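Local coordinates for protein spherulin-4 (Aspergillus clavatus, PDB 5C5G) that binds N-acetyl-D-galactosamine and is probably a glycoside hydrolase, like the Aspergillus fumigatus Sph3 required for galactosaminogalactan biosynthesis, at residues 25-38 / 241-253. Residues are numbered along the deposited sequence; the frame is centred on the assembly and turned at random.
Sequences PLEDVISKHPDVNF and FGGQWSEFVDLMA
Pro25 lies over one face of the Phe241 ring in a CH-pi contact, its CB 3.6 Å from the centroid. The indole of Trp245 is sandwiched within its own segment, Phe241 CD2 on one face and Val249 CG2 on the other. Phe38 has Ile30 CG1 over the centre of one face and Val36 CG1 toward the rim of the other; Lys32 CG covers a His33 face. At the imidazole edge NE2 makes a weak, bent bond (122°) to Asp250 OD1 at 2.7 Å, and a water there bonds both NE2 and Ser246 O. At the indole edge NE1 donates to Pro25 O at 3.0 Å, nearly straight, yet from above the carbonyl plane; Leu26 CD1 meets that edge at CZ2. The indole is carried across by a chi1 of 165°, which turns CG away from the backbone N of Trp245. The two helices, first and last of an eight-stranded (beta/alpha) barrel, run side by side at -26° where the ring of helices closes. Between them Val29 CG2 packs on Trp245 CZ2 at 3.6 Å, while Val249 CG1 touches both His33 CD2 and Phe38 CZ. Farther along, the extended Lys32 forms a salt bridge with Asp250, its NZ using the syn lone pair of OD1 at 3.0 Å.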
ATOM      1  N   PRO A  25       1.466  17.276   0.163  1.00 14.45           N
ATOM      2  CA  PRO A  25       2.684  16.764  -0.486  1.00 15.45           C
ATOM      3  C   PRO A  25       2.423  15.551  -1.367  1.00 13.95           C
ATOM      4  O   PRO A  25       3.172  15.314  -2.318  1.00 13.59           O
ATOM      5  CB  PRO A  25       3.580  16.390   0.697  1.00 16.45           C
ATOM      6  CG  PRO A  25       3.129  17.274   1.805  1.00 16.78           C
ATOM      7  CD  PRO A  25       1.627  17.354   1.620  1.00 15.61           C
ATOM      8  N   LEU A  26       1.371  14.797  -1.071  1.00 12.39           N
ATOM      9  CA  LEU A  26       0.987  13.686  -1.917  1.00 11.99           C
ATOM     10  C   LEU A  26       0.260  14.204  -3.151  1.00 12.42           C
ATOM     11  O   LEU A  26       0.565  13.804  -4.286  1.00 13.00           O
ATOM     12  CB  LEU A  26       0.117  12.678  -1.155  1.00 11.75           C
ATOM     13  CG  LEU A  26      -0.494  11.572  -2.015  1.00 11.58           C
ATOM     14  CD1 LEU A  26       0.562  10.738  -2.704  1.00 11.90           C
ATOM     15  CD2 LEU A  26      -1.376  10.687  -1.167  1.00 13.22           C
ATOM     16  N   GLU A  27      -0.691  15.105  -2.964  1.00 13.09           N
ATOM     17  CA  GLU A  27      -1.410  15.598  -4.118  1.00 13.92           C
ATOM     18  C   GLU A  27      -0.452  16.267  -5.083  1.00 15.12           C
ATOM     19  O   GLU A  27      -0.611  16.159  -6.299  1.00 15.72           O
ATOM     20  CB  GLU A  27      -2.528  16.550  -3.724  1.00 16.95           C
ATOM     21  CG  GLU A  27      -3.476  16.802  -4.885  1.00 19.91           C
ATOM     22  CD  GLU A  27      -4.612  17.714  -4.543  1.00 22.02           C
ATOM     23  OE1 GLU A  27      -4.772  18.071  -3.354  1.00 24.74           O
ATOM     24  OE2 GLU A  27      -5.344  18.078  -5.480  1.00 23.14           O
ATOM     25  N   ASP A  28       0.551  16.957  -4.547  1.00 14.79           N
ATOM     26  CA  ASP A  28       1.499  17.661  -5.399  1.00 17.19           C
ATOM     27  C   ASP A  28       2.255  16.702  -6.318  1.00 15.50           C
ATOM     28  O   ASP A  28       2.405  16.986  -7.504  1.00 16.93           O
ATOM     29  CB  ASP A  28       2.471  18.484  -4.564  1.00 19.40           C
ATOM     30  CG  ASP A  28       1.824  19.738  -3.961  1.00 30.17           C
ATOM     31  OD1 ASP A  28       0.712  20.123  -4.381  1.00 31.34           O
ATOM     32  OD2 ASP A  28       2.447  20.348  -3.070  1.00 32.99           O
ATOM     33  N   VAL A  29       2.715  15.567  -5.804  1.00 13.28           N
ATOM     34  CA  VAL A  29       3.444  14.639  -6.664  1.00 13.79           C
ATOM     35  C   VAL A  29       2.504  13.856  -7.588  1.00 12.64           C
ATOM     36  O   VAL A  29       2.892  13.526  -8.708  1.00 13.94           O
ATOM     37  CB  VAL A  29       4.364  13.676  -5.871  1.00 13.07           C
ATOM     38  CG1 VAL A  29       5.402  14.459  -5.093  1.00 15.08           C
ATOM     39  CG2 VAL A  29       3.569  12.756  -4.948  1.00 14.16           C
ATOM     40  N   ILE A  30       1.276  13.596  -7.156  1.00 13.01           N
ATOM     41  CA  ILE A  30       0.309  12.945  -8.024  1.00 14.76           C
ATOM     42  C   ILE A  30       0.048  13.822  -9.251  1.00 15.47           C
ATOM     43  O   ILE A  30      -0.012  13.330 -10.380  1.00 15.89           O
ATOM     44  CB  ILE A  30      -1.020  12.674  -7.295  1.00 14.25           C
ATOM     45  CG1 ILE A  30      -0.829  11.583  -6.246  1.00 14.16           C
ATOM     46  CG2 ILE A  30      -2.133  12.289  -8.285  1.00 15.66           C
ATOM     47  CD1 ILE A  30      -1.975  11.518  -5.233  1.00 16.70           C
ATOM     48  N   SER A  31      -0.118  15.119  -9.014  1.00 15.51           N
ATOM     49  CA  SER A  31      -0.384  16.082 -10.069  1.00 18.36           C
ATOM     50  C   SER A  31       0.834  16.293 -10.966  1.00 16.19           C
ATOM     51  O   SER A  31       0.710  16.432 -12.187  1.00 19.78           O
ATOM     52  CB  SER A  31      -0.818  17.415  -9.447  1.00 18.28           C
ATOM     53  OG  SER A  31      -1.065  18.366 -10.463  1.00 28.45           O
ATOM     54  N   LYS A  32       2.022  16.307 -10.367  1.00 16.96           N
ATOM     55  CA  LYS A  32       3.250  16.527 -11.120  1.00 18.78           C
ATOM     56  C   LYS A  32       3.593  15.343 -12.017  1.00 16.23           C
ATOM     57  O   LYS A  32       4.220  15.509 -13.058  1.00 17.24           O
ATOM     58  CB  LYS A  32       4.411  16.799 -10.157  1.00 19.65           C
ATOM     59  CG  LYS A  32       5.751  17.013 -10.829  1.00 22.67           C
ATOM     60  CD  LYS A  32       6.859  17.239  -9.825  1.00 29.03           C
ATOM     61  CE  LYS A  32       8.203  17.348 -10.523  1.00 37.02           C
ATOM     62  NZ  LYS A  32       9.337  17.323  -9.562  1.00 44.84           N
ATOM     63  N   HIS A  33       3.198  14.143 -11.597  1.00 15.32           N
ATOM     64  CA  HIS A  33       3.584  12.905 -12.289  1.00 15.68           C
ATOM     65  C   HIS A  33       2.362  12.074 -12.676  1.00 14.30           C
ATOM     66  O   HIS A  33       2.123  10.999 -12.117  1.00 14.22           O
ATOM     67  CB  HIS A  33       4.485  12.063 -11.396  1.00 14.63           C
ATOM     68  CG  HIS A  33       5.737  12.753 -10.966  1.00 15.72           C
ATOM     69  ND1 HIS A  33       6.793  12.988 -11.814  1.00 18.57           N
ATOM     70  CD2 HIS A  33       6.109  13.234  -9.756  1.00 16.98           C
ATOM     71  CE1 HIS A  33       7.763  13.590 -11.149  1.00 18.41           C
ATOM     72  NE2 HIS A  33       7.375  13.738  -9.893  1.00 18.12           N
ATOM     73  N   PRO A  34       1.580  12.565 -13.649  1.00 15.60           N
ATOM     74  CA  PRO A  34       0.377  11.824 -14.050  1.00 15.51           C
ATOM     75  C   PRO A  34       0.693  10.457 -14.649  1.00 16.22           C
ATOM     76  O   PRO A  34      -0.180   9.603 -14.692  1.00 16.03           O
ATOM     77  CB  PRO A  34      -0.268  12.737 -15.099  1.00 18.97           C
ATOM     78  CG  PRO A  34       0.832  13.609 -15.594  1.00 19.57           C
ATOM     79  CD  PRO A  34       1.741  13.814 -14.409  1.00 17.32           C
ATOM     80  N   ASP A  35       1.935  10.262 -15.080  1.00 16.50           N
ATOM     81  CA  ASP A  35       2.375   8.991 -15.646  1.00 16.18           C
ATOM     82  C   ASP A  35       2.737   7.939 -14.592  1.00 15.15           C
ATOM     83  O   ASP A  35       2.940   6.785 -14.932  1.00 18.70           O
ATOM     84  CB  ASP A  35       3.577   9.227 -16.565  1.00 20.20           C
ATOM     85  CG  ASP A  35       4.750   9.862 -15.839  1.00 27.63           C
ATOM     86  OD1 ASP A  35       4.539  10.858 -15.114  1.00 22.53           O
ATOM     87  OD2 ASP A  35       5.885   9.361 -15.982  1.00 38.16           O
ATOM     88  N   VAL A  36       2.848   8.337 -13.331  1.00 13.57           N
ATOM     89  CA  VAL A  36       3.151   7.429 -12.234  1.00 12.56           C
ATOM     90  C   VAL A  36       1.848   6.963 -11.627  1.00 11.51           C
ATOM     91  O   VAL A  36       0.927   7.758 -11.440  1.00 12.77           O
ATOM     92  CB  VAL A  36       4.020   8.119 -11.158  1.00 13.61           C
ATOM     93  CG1 VAL A  36       4.171   7.246  -9.920  1.00 14.91           C
ATOM     94  CG2 VAL A  36       5.371   8.436 -11.739  1.00 15.16           C
ATOM     95  N   ASN A  37       1.742   5.667 -11.352  1.00  9.88           N
ATOM     96  CA  ASN A  37       0.590   5.106 -10.640  1.00 10.69           C
ATOM     97  C   ASN A  37       0.861   5.026  -9.156  1.00 11.11           C
ATOM     98  O   ASN A  37       1.935   4.568  -8.747  1.00 11.22           O
ATOM     99  CB  ASN A  37       0.264   3.728 -11.199  1.00 12.67           C
ATOM    100  CG  ASN A  37      -0.165   3.789 -12.637  1.00 19.02           C
ATOM    101  OD1 ASN A  37      -0.923   4.678 -13.019  1.00 17.80           O
ATOM    102  ND2 ASN A  37       0.324   2.865 -13.447  1.00 25.77           N
ATOM    103  N   PHE A  38      -0.116   5.470  -8.376  1.00  9.78           N
ATOM    104  CA  PHE A  38      -0.015   5.536  -6.930  1.00  9.60           C
ATOM    105  C   PHE A  38      -1.049   4.612  -6.310  1.00 10.96           C
ATOM    106  O   PHE A  38      -2.235   4.691  -6.630  1.00 12.31           O
ATOM    107  CB  PHE A  38      -0.273   6.957  -6.431  1.00 10.73           C
ATOM    108  CG  PHE A  38       0.766   7.966  -6.850  1.00 10.30           C
ATOM    109  CD1 PHE A  38       0.725   8.552  -8.101  1.00 10.73           C
ATOM    110  CD2 PHE A  38       1.762   8.346  -5.987  1.00 10.14           C
ATOM    111  CE1 PHE A  38       1.668   9.488  -8.485  1.00 11.47           C
ATOM    112  CE2 PHE A  38       2.715   9.275  -6.373  1.00 10.98           C
ATOM    113  CZ  PHE A  38       2.656   9.851  -7.617  1.00 12.11           C
ATOM    114  N   PHE A 241       5.739  12.985   5.632  1.00 12.19           N
ATOM    115  CA  PHE A 241       6.507  12.855   4.407  1.00 13.15           C
ATOM    116  C   PHE A 241       7.982  13.019   4.679  1.00 11.47           C
ATOM    117  O   PHE A 241       8.390  13.945   5.375  1.00 13.92           O
ATOM    118  CB  PHE A 241       6.014  13.879   3.385  1.00 13.00           C
ATOM    119  CG  PHE A 241       4.603  13.629   2.953  1.00 13.30           C
ATOM    120  CD1 PHE A 241       3.541  14.163   3.658  1.00 14.66           C
ATOM    121  CD2 PHE A 241       4.332  12.796   1.896  1.00 12.71           C
ATOM    122  CE1 PHE A 241       2.230  13.881   3.281  1.00 15.49           C
ATOM    123  CE2 PHE A 241       3.036  12.519   1.522  1.00 14.91           C
ATOM    124  CZ  PHE A 241       1.987  13.067   2.210  1.00 14.51           C
ATOM    125  N   GLY A 242       8.784  12.119   4.122  1.00 11.69           N
ATOM    126  CA  GLY A 242      10.217  12.177   4.305  1.00 12.45           C
ATOM    127  C   GLY A 242      10.834  13.347   3.577  1.00 13.73           C
ATOM    128  O   GLY A 242      10.252  13.912   2.644  1.00 13.43           O
ATOM    129  N   GLY A 243      12.045  13.696   3.987  1.00 13.43           N
ATOM    130  CA  GLY A 243      12.734  14.827   3.410  1.00 14.85           C
ATOM    131  C   GLY A 243      13.096  14.704   1.947  1.00 15.37           C
ATOM    132  O   GLY A 243      13.413  15.716   1.325  1.00 17.12           O
ATOM    133  N   GLN A 244      13.054  13.491   1.403  1.00 12.33           N
ATOM    134  CA  GLN A 244      13.353  13.267  -0.013  1.00 12.99           C
ATOM    135  C   GLN A 244      12.170  12.639  -0.736  1.00 12.07           C
ATOM    136  O   GLN A 244      12.328  11.948  -1.727  1.00 12.07           O
ATOM    137  CB  GLN A 244      14.610  12.409  -0.157  1.00 13.72           C
ATOM    138  CG  GLN A 244      15.842  13.171   0.333  1.00 17.43           C
ATOM    139  CD  GLN A 244      17.104  12.358   0.273  1.00 18.68           C
ATOM    140  OE1 GLN A 244      17.511  11.902  -0.795  1.00 18.54           O
ATOM    141  NE2 GLN A 244      17.723  12.150   1.428  1.00 19.81           N
ATOM    142  N   TRP A 245      10.968  12.887  -0.228  1.00 11.03           N
ATOM    143  CA  TRP A 245       9.759  12.356  -0.843  1.00 10.82           C
ATOM    144  C   TRP A 245       9.634  12.755  -2.320  1.00 11.28           C
ATOM    145  O   TRP A 245       9.396  11.909  -3.182  1.00 11.49           O
ATOM    146  CB  TRP A 245       8.558  12.830  -0.032  1.00 12.05           C
ATOM    147  CG  TRP A 245       7.211  12.687  -0.679  1.00 10.85           C
ATOM    148  CD1 TRP A 245       6.398  13.701  -1.064  1.00 12.40           C
ATOM    149  CD2 TRP A 245       6.515  11.475  -0.974  1.00 10.90           C
ATOM    150  NE1 TRP A 245       5.228  13.204  -1.581  1.00 12.36           N
ATOM    151  CE2 TRP A 245       5.280  11.837  -1.546  1.00 11.72           C
ATOM    152  CE3 TRP A 245       6.814  10.125  -0.820  1.00 11.39           C
ATOM    153  CZ2 TRP A 245       4.345  10.895  -1.972  1.00 12.08           C
ATOM    154  CZ3 TRP A 245       5.878   9.185  -1.251  1.00 11.54           C
ATOM    155  CH2 TRP A 245       4.658   9.582  -1.798  1.00 11.54           C
ATOM    156  N   SER A 246       9.814  14.031  -2.628  1.00 11.70           N
ATOM    157  CA  SER A 246       9.663  14.466  -4.013  1.00 14.31           C
ATOM    158  C   SER A 246      10.742  13.826  -4.893  1.00 13.12           C
ATOM    159  O   SER A 246      10.472  13.462  -6.031  1.00 13.03           O
ATOM    160  CB  SER A 246       9.668  15.992  -4.133  1.00 21.79           C
ATOM    161  OG  SER A 246      10.837  16.547  -3.586  1.00 32.65           O
ATOM    162  N   GLU A 247      11.965  13.719  -4.372  1.00 12.43           N
ATOM    163  CA  GLU A 247      13.062  13.107  -5.112  1.00 13.22           C
ATOM    164  C   GLU A 247      12.778  11.627  -5.364  1.00 11.74           C
ATOM    165  O   GLU A 247      13.020  11.126  -6.456  1.00 11.93           O
ATOM    166  CB  GLU A 247      14.392  13.275  -4.369  1.00 13.11           C
ATOM    167  CG  GLU A 247      14.937  14.689  -4.381  1.00 17.78           C
ATOM    168  CD  GLU A 247      14.387  15.592  -3.282  1.00 18.81           C
ATOM    169  OE1 GLU A 247      13.442  15.237  -2.551  1.00 17.99           O
ATOM    170  OE2 GLU A 247      14.920  16.715  -3.163  1.00 24.80           O
ATOM    171  N   PHE A 248      12.276  10.931  -4.353  1.00 10.78           N
ATOM    172  CA  PHE A 248      11.887   9.543  -4.511  1.00 10.80           C
ATOM    173  C   PHE A 248      10.860   9.385  -5.632  1.00 10.10           C
ATOM    174  O   PHE A 248      11.027   8.553  -6.512  1.00 10.58           O
ATOM    175  CB  PHE A 248      11.349   8.998  -3.175  1.00 10.87           C
ATOM    176  CG  PHE A 248      10.568   7.723  -3.295  1.00  9.46           C
ATOM    177  CD1 PHE A 248      11.135   6.577  -3.818  1.00 10.37           C
ATOM    178  CD2 PHE A 248       9.250   7.679  -2.905  1.00 10.44           C
ATOM    179  CE1 PHE A 248      10.382   5.413  -3.937  1.00 11.05           C
ATOM    180  CE2 PHE A 248       8.514   6.517  -3.014  1.00 10.74           C
ATOM    181  CZ  PHE A 248       9.085   5.392  -3.537  1.00 10.44           C
ATOM    182  N   VAL A 249       9.799  10.186  -5.611  1.00 10.22           N
ATOM    183  CA  VAL A 249       8.780  10.034  -6.631  1.00 11.12           C
ATOM    184  C   VAL A 249       9.342  10.410  -8.013  1.00 11.04           C
ATOM    185  O   VAL A 249       9.018   9.765  -9.006  1.00 11.40           O
ATOM    186  CB  VAL A 249       7.504  10.799  -6.287  1.00 10.24           C
ATOM    187  CG1 VAL A 249       6.459  10.577  -7.377  1.00 12.18           C
ATOM    188  CG2 VAL A 249       6.966  10.317  -4.956  1.00 11.69           C
ATOM    189  N   ASP A 250      10.203  11.421  -8.085  1.00 11.72           N
ATOM    190  CA  ASP A 250      10.842  11.769  -9.353  1.00 13.38           C
ATOM    191  C   ASP A 250      11.611  10.569  -9.918  1.00 12.14           C
ATOM    192  O   ASP A 250      11.614  10.327 -11.124  1.00 12.78           O
ATOM    193  CB  ASP A 250      11.827  12.946  -9.196  1.00 14.20           C
ATOM    194  CG  ASP A 250      11.140  14.304  -9.079  1.00 34.80           C
ATOM    195  OD1 ASP A 250       9.920  14.406  -9.312  1.00 41.55           O
ATOM    196  OD2 ASP A 250      11.850  15.287  -8.768  1.00 39.47           O
ATOM    197  N   LEU A 251      12.282   9.827  -9.049  1.00 11.33           N
ATOM    198  CA  LEU A 251      13.044   8.668  -9.493  1.00 11.64           C
ATOM    199  C   LEU A 251      12.114   7.544  -9.920  1.00 11.25           C
ATOM    200  O   LEU A 251      12.416   6.787 -10.844  1.00 12.55           O
ATOM    201  CB  LEU A 251      13.960   8.175  -8.375  1.00 12.78           C
ATOM    202  CG  LEU A 251      15.138   9.101  -8.115  1.00 13.47           C
ATOM    203  CD1 LEU A 251      15.752   8.762  -6.765  1.00 14.16           C
ATOM    204  CD2 LEU A 251      16.175   8.996  -9.236  1.00 16.82           C
HETATM  205  N   MSE A 252      10.970   7.429  -9.267  1.00 10.43           N
HETATM  206  CA  MSE A 252       9.967   6.454  -9.675  1.00 11.16           C
HETATM  207  C   MSE A 252       9.391   6.808 -11.045  1.00 12.25           C
HETATM  208  O   MSE A 252       9.004   5.914 -11.799  1.00 13.06           O
HETATM  209  CB  MSE A 252       8.880   6.324  -8.606  1.00 10.19           C
HETATM  210  CG  MSE A 252       9.447   5.773  -7.295  1.00 11.06           C
HETATM  211 SE   MSE A 252       9.743   3.841  -7.355  0.90 10.53          SE
HETATM  212  CE  MSE A 252       7.896   3.321  -7.178  1.00 10.90           C
ATOM    213  N   ALA A 253       9.360   8.100 -11.380  1.00 11.77           N
ATOM    214  CA  ALA A 253       8.865   8.578 -12.663  1.00 12.87           C
ATOM    215  C   ALA A 253       9.888   8.443 -13.783  1.00 17.03           C
ATOM    216  O   ALA A 253       9.548   8.623 -14.944  1.00 19.87           O
ATOM    217  CB  ALA A 253       8.454  10.034 -12.542  1.00 14.86           C
TER
HETATM  218  O   HOH W   1       8.343  14.734  -7.424  1.00 22.06           O